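Local coordinates for solute-binding protein Csal_2479 (Chromohalobacter salexigens, PDB 4P1L) that binds D-glucuronate and probably delivers it, as part of a tripartite ATP-independent periplasmic (TRAP) transport system, for uptake into the cytoplasm, at residues P34-G39 / E206-S211; G144-Y149 / K165-N170; A275-I280 / V285-V290. All blocks are in the same frame, centred on the assembly; numbering follows the deposited sequence.

Contact 1: residues P34-G39 / E206-S211; sequences PSYPNG and ENNYPS. With BDP (beta-D-glucopyranuronic acid), chain C.
Tyr36 carries nearly all of this contact by itself: from residues 34-39, its one ring spans the distance to 206-211 and sets a phenol oxygen among Asn208, Pro210 and Ser211. Its first torsion (chi1 -164°) puts CG anti to the backbone N, and the length of the ring brings CE1 and OH up to Pro210 and Ser211. Tyr36 CE1 lies 3.6 Å from Pro210 CB, the two side chains crossing at about a right angle, while Pro37 CD sits over one ring face, offset toward the rim. Tyr36 OH is 3.0 Å from Ser211 OG. A water at 2.7 Å from Tyr36 OH passes the link on to the ligand, lying 2.8 Å from BDP O2 and accepting from Asn208 ND2. Asn208 itself is the N-cap of helix 209-214: its OD1 takes a hydrogen bond from Ser211 N at 2.8 Å, nearly along the C=O axis (174°). The neighbouring amide grips the sugar directly: Asn207 OD1 accepts from BDP O1 at 2.7 Å, and Asn207 ND2 donates to BDP O5 at 3.1 Å. Tyr36 also stacks on His32, which also binds the glucuronate. Side chains from two lobes meeting round a sugar, one of them through water, are typical of the interlobe cleft of a periplasmic solute-binding protein.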
loop_
_atom_site.group_PDB
_atom_site.type_symbol
_atom_site.label_atom_id
_atom_site.label_comp_id
_atom_site.label_asym_id
_atom_site.label_seq_id
_atom_site.Cartn_x
_atom_site.Cartn_y
_atom_site.Cartn_z
ATOM N N PRO A 34 0.793 13.665 8.988
ATOM C CA PRO A 34 0.758 13.159 10.355
ATOM C C PRO A 34 -0.646 12.704 10.772
ATOM O O PRO A 34 -0.723 11.769 11.537
ATOM C CB PRO A 34 1.205 14.364 11.215
ATOM C CG PRO A 34 1.849 15.329 10.267
ATOM C CD PRO A 34 1.354 15.026 8.886
ATOM N N SER A 35 -1.710 13.354 10.293
ATOM C CA SER A 35 -3.059 13.036 10.755
ATOM C C SER A 35 -3.726 11.871 10.003
ATOM O O SER A 35 -4.833 11.439 10.344
ATOM C CB SER A 35 -3.943 14.280 10.656
ATOM O OG SER A 35 -4.145 14.596 9.287
ATOM N N TYR A 36 -3.065 11.367 8.975
ATOM C CA TYR A 36 -3.553 10.195 8.268
ATOM C C TYR A 36 -3.525 9.000 9.235
ATOM O O TYR A 36 -2.707 8.974 10.128
ATOM C CB TYR A 36 -2.608 9.961 7.106
ATOM C CG TYR A 36 -3.100 9.034 6.025
ATOM C CD1 TYR A 36 -3.995 9.482 5.077
ATOM C CD2 TYR A 36 -2.605 7.743 5.917
ATOM C CE1 TYR A 36 -4.426 8.652 4.045
ATOM C CE2 TYR A 36 -3.016 6.878 4.872
ATOM C CZ TYR A 36 -3.926 7.364 3.940
ATOM O OH TYR A 36 -4.374 6.580 2.905
ATOM N N PRO A 37 -4.401 8.000 9.048
ATOM C CA PRO A 37 -4.368 6.880 9.995
ATOM C C PRO A 37 -2.973 6.300 10.212
ATOM O O PRO A 37 -2.610 6.040 11.365
ATOM C CB PRO A 37 -5.289 5.860 9.341
ATOM C CG PRO A 37 -6.313 6.726 8.657
ATOM C CD PRO A 37 -5.538 7.889 8.118
ATOM N N ASN A 38 -2.227 6.077 9.123
ATOM C CA ASN A 38 -0.862 5.566 9.237
ATOM C C ASN A 38 0.028 6.494 10.057
ATOM O O ASN A 38 0.908 6.033 10.802
ATOM C CB ASN A 38 -0.222 5.395 7.859
ATOM C CG ASN A 38 -0.983 4.415 6.966
ATOM O OD1 ASN A 38 -2.207 4.270 7.046
ATOM N ND2 ASN A 38 -0.247 3.752 6.102
ATOM N N GLY A 39 -0.187 7.805 9.910
ATOM C CA GLY A 39 0.641 8.785 10.613
ATOM C C GLY A 39 0.430 8.695 12.122
ATOM O O GLY A 39 1.366 8.642 12.909
ATOM N N GLU A 206 -5.576 5.682 -9.222
ATOM C CA GLU A 206 -6.334 4.711 -8.477
ATOM C C GLU A 206 -5.817 4.629 -7.047
ATOM O O GLU A 206 -4.613 4.726 -6.790
ATOM C CB GLU A 206 -6.320 3.346 -9.191
ATOM C CG GLU A 206 -4.965 2.887 -9.689
ATOM C CD GLU A 206 -4.062 2.311 -8.585
ATOM O OE1 GLU A 206 -4.485 1.377 -7.870
ATOM O OE2 GLU A 206 -2.904 2.769 -8.467
ATOM N N ASN A 207 -6.735 4.474 -6.094
ATOM C CA ASN A 207 -6.360 4.464 -4.690
ATOM C C ASN A 207 -7.571 4.197 -3.814
ATOM O O ASN A 207 -8.710 4.118 -4.299
ATOM C CB ASN A 207 -5.678 5.789 -4.282
ATOM C CG ASN A 207 -4.456 5.558 -3.446
ATOM O OD1 ASN A 207 -4.492 4.789 -2.450
ATOM N ND2 ASN A 207 -3.339 6.142 -3.855
ATOM N N ASN A 208 -7.296 4.068 -2.522
ATOM C CA ASN A 208 -8.322 3.926 -1.504
ATOM C C ASN A 208 -8.936 5.276 -1.182
ATOM O O ASN A 208 -8.437 6.312 -1.633
ATOM C CB ASN A 208 -7.726 3.289 -0.255
ATOM C CG ASN A 208 -6.464 4.014 0.223
ATOM O OD1 ASN A 208 -6.440 5.237 0.355
ATOM N ND2 ASN A 208 -5.409 3.248 0.460
ATOM N N TYR A 209 -10.025 5.271 -0.421
ATOM C CA TYR A 209 -10.710 6.514 -0.101
ATOM C C TYR A 209 -9.816 7.527 0.652
ATOM O O TYR A 209 -9.730 8.719 0.270
ATOM C CB TYR A 209 -11.983 6.223 0.672
ATOM C CG TYR A 209 -13.187 5.784 -0.150
ATOM C CD1 TYR A 209 -13.705 6.569 -1.162
ATOM C CD2 TYR A 209 -13.829 4.582 0.135
ATOM C CE1 TYR A 209 -14.838 6.148 -1.900
ATOM C CE2 TYR A 209 -14.954 4.157 -0.584
ATOM C CZ TYR A 209 -15.456 4.948 -1.591
ATOM O OH TYR A 209 -16.576 4.534 -2.300
ATOM N N PRO A 210 -9.112 7.073 1.697
ATOM C CA PRO A 210 -8.346 8.090 2.420
ATOM C C PRO A 210 -7.271 8.757 1.601
ATOM O O PRO A 210 -7.045 9.948 1.808
ATOM C CB PRO A 210 -7.782 7.336 3.618
ATOM C CG PRO A 210 -8.744 6.203 3.817
ATOM C CD PRO A 210 -9.133 5.795 2.417
ATOM N N SER A 211 -6.677 8.059 0.635
ATOM C CA SER A 211 -5.660 8.693 -0.195
ATOM C C SER A 211 -6.292 9.626 -1.214
ATOM O O SER A 211 -5.843 10.769 -1.382
ATOM C CB SER A 211 -4.824 7.630 -0.902
ATOM O OG SER A 211 -3.917 7.019 0.009
HETATM C C1 BDP C . -1.315 4.868 -0.844
HETATM C C2 BDP C . -0.188 4.222 -0.052
HETATM C C3 BDP C . 1.029 5.058 -0.165
HETATM C C4 BDP C . 1.376 5.156 -1.617
HETATM C C5 BDP C . 0.201 5.765 -2.426
HETATM C C6 BDP C . 0.488 5.846 -3.924
HETATM O O2 BDP C . -0.623 4.175 1.297
HETATM O O3 BDP C . 2.148 4.282 0.516
HETATM O O4 BDP C . 2.553 5.962 -1.796
HETATM O O5 BDP C . -0.940 4.990 -2.226
HETATM O O6A BDP C . -0.506 5.682 -4.703
HETATM O O1 BDP C . -2.444 4.068 -0.784
HETATM O O6B BDP C . 1.634 6.143 -4.320
HETATM O O HOH W 1 -3.197 4.171 2.420
#

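Contact 2: residues G144-Y149 / K165-N170. With BDP (beta-D-glucopyranuronic acid), chain C.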
loop_
_atom_site.group_PDB
_atom_site.type_symbol
_atom_site.label_atom_id
_atom_site.label_comp_id
_atom_site.label_asym_id
_atom_site.label_seq_id
_atom_site.Cartn_x
_atom_site.Cartn_y
_atom_site.Cartn_z
ATOM N N GLY A 144 -6.892 -0.757 2.715
ATOM C CA GLY A 144 -8.167 -0.936 2.035
ATOM C C GLY A 144 -7.999 -1.530 0.643
ATOM O O GLY A 144 -7.026 -2.243 0.337
ATOM N N ALA A 145 -8.968 -1.223 -0.199
ATOM C CA ALA A 145 -8.917 -1.551 -1.608
ATOM C C ALA A 145 -8.743 -0.284 -2.455
ATOM O O ALA A 145 -9.331 0.771 -2.170
ATOM C CB ALA A 145 -10.176 -2.290 -2.007
ATOM N N ARG A 146 -7.929 -0.398 -3.493
ATOM C CA ARG A 146 -7.722 0.695 -4.445
ATOM C C ARG A 146 -8.691 0.603 -5.623
ATOM O O ARG A 146 -8.876 -0.471 -6.216
ATOM C CB ARG A 146 -6.294 0.693 -4.989
ATOM C CG ARG A 146 -5.215 0.727 -3.874
ATOM C CD ARG A 146 -3.820 0.500 -4.399
ATOM N NE ARG A 146 -3.305 1.563 -5.272
ATOM C CZ ARG A 146 -2.480 2.539 -4.897
ATOM N NH1 ARG A 146 -2.060 2.638 -3.650
ATOM N NH2 ARG A 146 -2.082 3.440 -5.789
ATOM N N SER A 147 -9.288 1.737 -5.970
ATOM C CA SER A 147 -10.217 1.825 -7.093
ATOM C C SER A 147 -9.867 2.971 -8.032
ATOM O O SER A 147 -9.199 3.952 -7.645
ATOM C CB SER A 147 -11.654 1.994 -6.574
ATOM O OG SER A 147 -12.081 0.833 -5.898
ATOM N N LEU A 148 -10.342 2.856 -9.267
ATOM C CA LEU A 148 -10.088 3.848 -10.308
ATOM C C LEU A 148 -10.861 5.129 -10.104
ATOM O O LEU A 148 -12.072 5.110 -9.850
ATOM C CB LEU A 148 -10.516 3.333 -11.688
ATOM C CG LEU A 148 -9.743 2.258 -12.411
ATOM C CD1 LEU A 148 -10.535 1.808 -13.661
ATOM C CD2 LEU A 148 -8.368 2.767 -12.799
ATOM N N TYR A 149 -10.179 6.246 -10.288
ATOM C CA TYR A 149 -10.874 7.508 -10.434
ATOM C C TYR A 149 -10.367 8.304 -11.620
ATOM O O TYR A 149 -9.198 8.198 -11.970
ATOM C CB TYR A 149 -10.791 8.334 -9.160
ATOM C CG TYR A 149 -9.429 8.448 -8.498
ATOM C CD1 TYR A 149 -8.537 9.470 -8.833
ATOM C CD2 TYR A 149 -9.070 7.581 -7.481
ATOM C CE1 TYR A 149 -7.330 9.604 -8.162
ATOM C CE2 TYR A 149 -7.858 7.707 -6.810
ATOM C CZ TYR A 149 -6.982 8.700 -7.162
ATOM O OH TYR A 149 -5.785 8.808 -6.470
ATOM N N LYS A 165 -5.742 7.737 -19.581
ATOM C CA LYS A 165 -4.362 7.667 -19.163
ATOM C C LYS A 165 -4.366 7.723 -17.638
ATOM O O LYS A 165 -4.717 8.764 -17.037
ATOM C CB LYS A 165 -3.576 8.832 -19.750
ATOM C CG LYS A 165 -2.082 8.815 -19.438
ATOM C CD LYS A 165 -1.337 9.667 -20.461
ATOM C CE LYS A 165 0.166 9.613 -20.265
ATOM N NZ LYS A 165 0.582 10.542 -19.183
ATOM N N VAL A 166 -3.981 6.604 -17.029
ATOM C CA VAL A 166 -4.082 6.418 -15.588
ATOM C C VAL A 166 -2.705 6.294 -14.948
ATOM O O VAL A 166 -1.866 5.461 -15.355
ATOM C CB VAL A 166 -4.894 5.148 -15.234
ATOM C CG1 VAL A 166 -5.177 5.081 -13.715
ATOM C CG2 VAL A 166 -6.203 5.061 -16.040
ATOM N N ARG A 167 -2.465 7.142 -13.955
ATOM C CA ARG A 167 -1.257 7.045 -13.150
ATOM C C ARG A 167 -1.303 5.797 -12.287
ATOM O O ARG A 167 -2.350 5.445 -11.739
ATOM C CB ARG A 167 -1.094 8.263 -12.242
ATOM C CG ARG A 167 0.095 8.187 -11.339
ATOM C CD ARG A 167 -0.252 7.601 -9.975
ATOM N NE ARG A 167 0.902 7.527 -9.078
ATOM C CZ ARG A 167 0.838 7.087 -7.830
ATOM N NH1 ARG A 167 -0.327 6.656 -7.328
ATOM N NH2 ARG A 167 1.932 7.046 -7.084
ATOM N N VAL A 168 -0.155 5.139 -12.189
ATOM C CA VAL A 168 0.041 4.018 -11.283
ATOM C C VAL A 168 1.337 4.220 -10.517
ATOM O O VAL A 168 2.144 5.095 -10.848
ATOM C CB VAL A 168 0.078 2.666 -12.037
ATOM C CG1 VAL A 168 -1.269 2.354 -12.619
ATOM C CG2 VAL A 168 1.164 2.649 -13.107
HETATM N N MSE A 169 1.519 3.429 -9.466
HETATM C CA MSE A 169 2.777 3.396 -8.751
HETATM C C MSE A 169 3.796 2.682 -9.641
HETATM O O MSE A 169 3.430 2.104 -10.679
HETATM C CB MSE A 169 2.597 2.650 -7.428
HETATM C CG MSE A 169 1.700 3.388 -6.450
HETATM SE SE MSE A 169 1.657 2.586 -4.664
HETATM C CE MSE A 169 0.723 0.957 -5.123
ATOM N N ASN A 170 5.056 2.695 -9.227
ATOM C CA ASN A 170 6.119 2.165 -10.089
ATOM C C ASN A 170 6.342 0.678 -9.868
ATOM O O ASN A 170 7.278 0.264 -9.188
ATOM C CB ASN A 170 7.441 2.950 -9.952
ATOM C CG ASN A 170 8.409 2.667 -11.117
ATOM O OD1 ASN A 170 7.984 2.311 -12.231
ATOM N ND2 ASN A 170 9.715 2.807 -10.857
HETATM C C1 BDP C . -1.315 4.868 -0.844
HETATM C C2 BDP C . -0.188 4.222 -0.052
HETATM C C3 BDP C . 1.029 5.058 -0.165
HETATM C C4 BDP C . 1.376 5.156 -1.617
HETATM C C5 BDP C . 0.201 5.765 -2.426
HETATM C C6 BDP C . 0.488 5.846 -3.924
HETATM O O2 BDP C . -0.623 4.175 1.297
HETATM O O3 BDP C . 2.148 4.282 0.516
HETATM O O4 BDP C . 2.553 5.962 -1.796
HETATM O O5 BDP C . -0.940 4.990 -2.226
HETATM O O6A BDP C . -0.506 5.682 -4.703
HETATM O O1 BDP C . -2.444 4.068 -0.784
HETATM O O6B BDP C . 1.634 6.143 -4.320
#
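Arg146 and Arg167 bring their guanidinium groups within 4.0 Å of each other, NH2 to NH1, because both reach for one carboxylate of the bound glucuronate. The polar part of the contact is therefore made through the ligand, with no hydrogen bond directly between the segments. Arg167 meets the carboxylate with two donors: NH1 gives to BDP O6A at 2.8 Å (178°) and NH2 to BDP O6B at 2.9 Å, both bonds almost straight. Its chain turns once, at chi2 (-93°), and then runs extended, which presents the edge of the guanidinium to the carboxylate. The paired bonds from Arg167 are consistent with the arginine-carboxylate salt bridge of many TRAP solute-binding proteins. Arg146 arrives from another direction and adds a second donor to BDP O6A, from NH2 at 2.9 Å, while its NH1 reaches the ring oxygen BDP O5 at 3.0 Å. The charge of the acid is probably offset by both arginines. Arg146 NE is held by a salt bridge to Glu206, a second-shell carboxylate, which probably limits rotation of the group. A leucine in place of Arg146 would probably leave BDP O5 and O6A each short of a donor and Glu206 without its charged mate. Packing contacts are of two kinds. In the pocket, Met169, present as selenomethionine, lays its CE methyl over the centre of one face of the Arg146 guanidinium, 3.5 Å above the plane, and its SE packs against BDP C6. Elsewhere, where 146-148 and 166-169 run 157° apart in segments of different sheets, Leu148 CD2 touches Val166 CG1 at 4.0 Å, the two side chains crossing at about a right angle.

Contact 3: residues A275-I280 / V285-V290; sequences ASKQKI and VKINEV
Val285 N donates to Ile280 O at 3.2 Å (154°), the one hydrogen bond that joins the two segments; the donor is tilted 24° from the carbonyl plane. It marks the place where helix 248-282 gives way to the chain leading into strand 286-288, an outermost strand of the four-stranded sheet, so that this is a helix-to-strand connection in an alpha/beta lobe. The same carbonyl is pressed by carbon as well as gripped by the amide: Val285 CB lies 3.3 Å from Ile280 O. Val285 CG2, anti to its carbonyl carbon, meets Ile280 CB at 3.9 Å. The rest of the contact is apolar. Ile280 places CG1 between its backbone N and carbonyl carbon (chi1 65°), and the chain then extends, carrying CD1 to Ile287 CD1 at 4.0 Å; the two isoleucines cross at about a right angle and touch methyl to methyl. Lys277, one turn earlier on the helix, adds its aliphatic stem, with CG at 4.3 Å from Ile287 CD1. Its extended chain ends in an ammonium that makes no direct contact with Glu289, although the opposite charges probably attract at longer range. Tyr209 of helix 209-214 packs on both Ile280 and Ile287, and Tyr212 on Ile280 and Val285, so that the small apolar patch is closed by a second helix. Past the patch, Asn288 ND2 donates to Glu289 O, in the next residue, at 3.0 Å from well above the carbonyl plane.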
loop_
_atom_site.group_PDB
_atom_site.type_symbol
_atom_site.label_atom_id
_atom_site.label_comp_id
_atom_site.label_asym_id
_atom_site.label_seq_id
_atom_site.Cartn_x
_atom_site.Cartn_y
_atom_site.Cartn_z
ATOM N N ALA A 275 -14.995 8.365 7.095
ATOM C CA ALA A 275 -14.926 9.829 7.142
ATOM C C ALA A 275 -14.508 10.409 5.788
ATOM O O ALA A 275 -15.038 11.461 5.368
ATOM C CB ALA A 275 -13.973 10.293 8.210
ATOM N N SER A 276 -13.551 9.755 5.120
ATOM C CA SER A 276 -13.108 10.249 3.811
ATOM C C SER A 276 -14.254 10.115 2.799
ATOM O O SER A 276 -14.531 11.040 2.009
ATOM C CB SER A 276 -11.823 9.546 3.324
ATOM O OG SER A 276 -10.706 10.007 4.073
ATOM N N LYS A 277 -14.954 8.982 2.835
ATOM C CA LYS A 277 -16.079 8.789 1.917
ATOM C C LYS A 277 -17.158 9.850 2.064
ATOM O O LYS A 277 -17.672 10.374 1.067
ATOM C CB LYS A 277 -16.705 7.419 2.099
ATOM C CG LYS A 277 -17.787 7.105 1.095
ATOM C CD LYS A 277 -18.248 5.669 1.247
ATOM C CE LYS A 277 -19.453 5.398 0.376
ATOM N NZ LYS A 277 -19.981 4.047 0.621
ATOM N N GLN A 278 -17.524 10.160 3.300
ATOM C CA GLN A 278 -18.582 11.137 3.528
ATOM C C GLN A 278 -18.132 12.514 3.045
ATOM O O GLN A 278 -18.913 13.273 2.468
ATOM C CB GLN A 278 -18.979 11.206 5.002
ATOM C CG GLN A 278 -20.330 11.931 5.216
ATOM C CD GLN A 278 -21.451 11.391 4.311
ATOM O OE1 GLN A 278 -21.763 10.191 4.319
ATOM N NE2 GLN A 278 -22.040 12.278 3.508
ATOM N N LYS A 279 -16.865 12.823 3.261
ATOM C CA LYS A 279 -16.340 14.104 2.834
ATOM C C LYS A 279 -16.388 14.241 1.311
ATOM O O LYS A 279 -16.846 15.239 0.785
ATOM C CB LYS A 279 -14.916 14.300 3.344
ATOM C CG LYS A 279 -14.199 15.488 2.720
ATOM C CD LYS A 279 -12.882 15.760 3.422
ATOM C CE LYS A 279 -12.113 16.877 2.743
ATOM N NZ LYS A 279 -10.676 16.963 3.181
ATOM N N ILE A 280 -15.934 13.229 0.597
ATOM C CA ILE A 280 -15.937 13.321 -0.854
ATOM C C ILE A 280 -17.364 13.294 -1.396
ATOM O O ILE A 280 -17.673 13.981 -2.382
ATOM C CB ILE A 280 -15.053 12.217 -1.506
ATOM C CG1 ILE A 280 -15.625 10.834 -1.229
ATOM C CG2 ILE A 280 -13.629 12.313 -1.019
ATOM C CD1 ILE A 280 -14.897 9.732 -2.007
ATOM N N VAL A 285 -18.637 14.343 -5.388
ATOM C CA VAL A 285 -18.025 13.239 -6.119
ATOM C C VAL A 285 -19.082 12.230 -6.511
ATOM O O VAL A 285 -20.008 11.920 -5.737
ATOM C CB VAL A 285 -16.880 12.572 -5.297
ATOM C CG1 VAL A 285 -16.399 11.281 -5.947
ATOM C CG2 VAL A 285 -15.714 13.539 -5.145
ATOM N N LYS A 286 -18.945 11.723 -7.732
ATOM C CA LYS A 286 -19.823 10.705 -8.246
ATOM C C LYS A 286 -19.162 9.336 -8.087
ATOM O O LYS A 286 -18.160 9.018 -8.758
ATOM C CB LYS A 286 -20.125 10.995 -9.706
ATOM C CG LYS A 286 -20.794 12.364 -9.900
ATOM C CD LYS A 286 -20.879 12.753 -11.369
ATOM C CE LYS A 286 -21.486 14.150 -11.572
ATOM N NZ LYS A 286 -21.232 14.666 -12.963
ATOM N N ILE A 287 -19.710 8.550 -7.160
ATOM C CA ILE A 287 -19.210 7.212 -6.880
ATOM C C ILE A 287 -20.144 6.179 -7.484
ATOM O O ILE A 287 -21.356 6.264 -7.312
ATOM C CB ILE A 287 -19.147 6.925 -5.365
ATOM C CG1 ILE A 287 -18.233 7.935 -4.662
ATOM C CG2 ILE A 287 -18.624 5.505 -5.113
ATOM C CD1 ILE A 287 -18.197 7.788 -3.157
ATOM N N ASN A 288 -19.580 5.200 -8.192
ATOM C CA ASN A 288 -20.371 4.101 -8.736
ATOM C C ASN A 288 -19.709 2.767 -8.499
ATOM O O ASN A 288 -18.498 2.639 -8.657
ATOM C CB ASN A 288 -20.642 4.256 -10.254
ATOM C CG ASN A 288 -19.388 4.053 -11.110
ATOM O OD1 ASN A 288 -18.489 4.894 -11.123
ATOM N ND2 ASN A 288 -19.343 2.954 -11.845
ATOM N N GLU A 289 -20.509 1.777 -8.102
ATOM C CA GLU A 289 -20.092 0.392 -8.142
ATOM C C GLU A 289 -19.958 0.099 -9.639
ATOM O O GLU A 289 -20.715 0.645 -10.452
ATOM C CB GLU A 289 -21.144 -0.540 -7.518
ATOM C CG GLU A 289 -21.535 -0.196 -6.075
ATOM C CD GLU A 289 -20.474 -0.625 -5.058
ATOM O OE1 GLU A 289 -19.464 -1.286 -5.434
ATOM O OE2 GLU A 289 -20.661 -0.308 -3.870
ATOM N N VAL A 290 -19.013 -0.750 -10.000
ATOM C CA VAL A 290 -18.908 -1.221 -11.370
ATOM C C VAL A 290 -19.959 -2.287 -11.610
ATOM O O VAL A 290 -20.555 -2.811 -10.671
ATOM C CB VAL A 290 -17.491 -1.758 -11.738
ATOM C CG1 VAL A 290 -16.438 -0.653 -11.593
ATOM C CG2 VAL A 290 -17.096 -2.992 -10.911
#

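How the contacts relate
Contact 2 is nested along the chain inside the loop closed by contact 1, and contact 3 follows both. Their centres lie about 14 to 15 Å apart, and all three reach the four-stranded sheet, in which strands 204-207 and 146-150 are neighbours and 286-288 is an outermost strand. Contacts 1 and 2 meet through the Glu206-Arg146 salt bridge and both touch the glucuronate, gripping different parts of it. Contacts 1 and 3 meet where helix 209-214 begins, with Pro210 against Ser276. Contact 3 stays away from the glucuronate, the side chain of Ile280 being about 14 Å from it, and is structural packing in the lobe that carries contact 2.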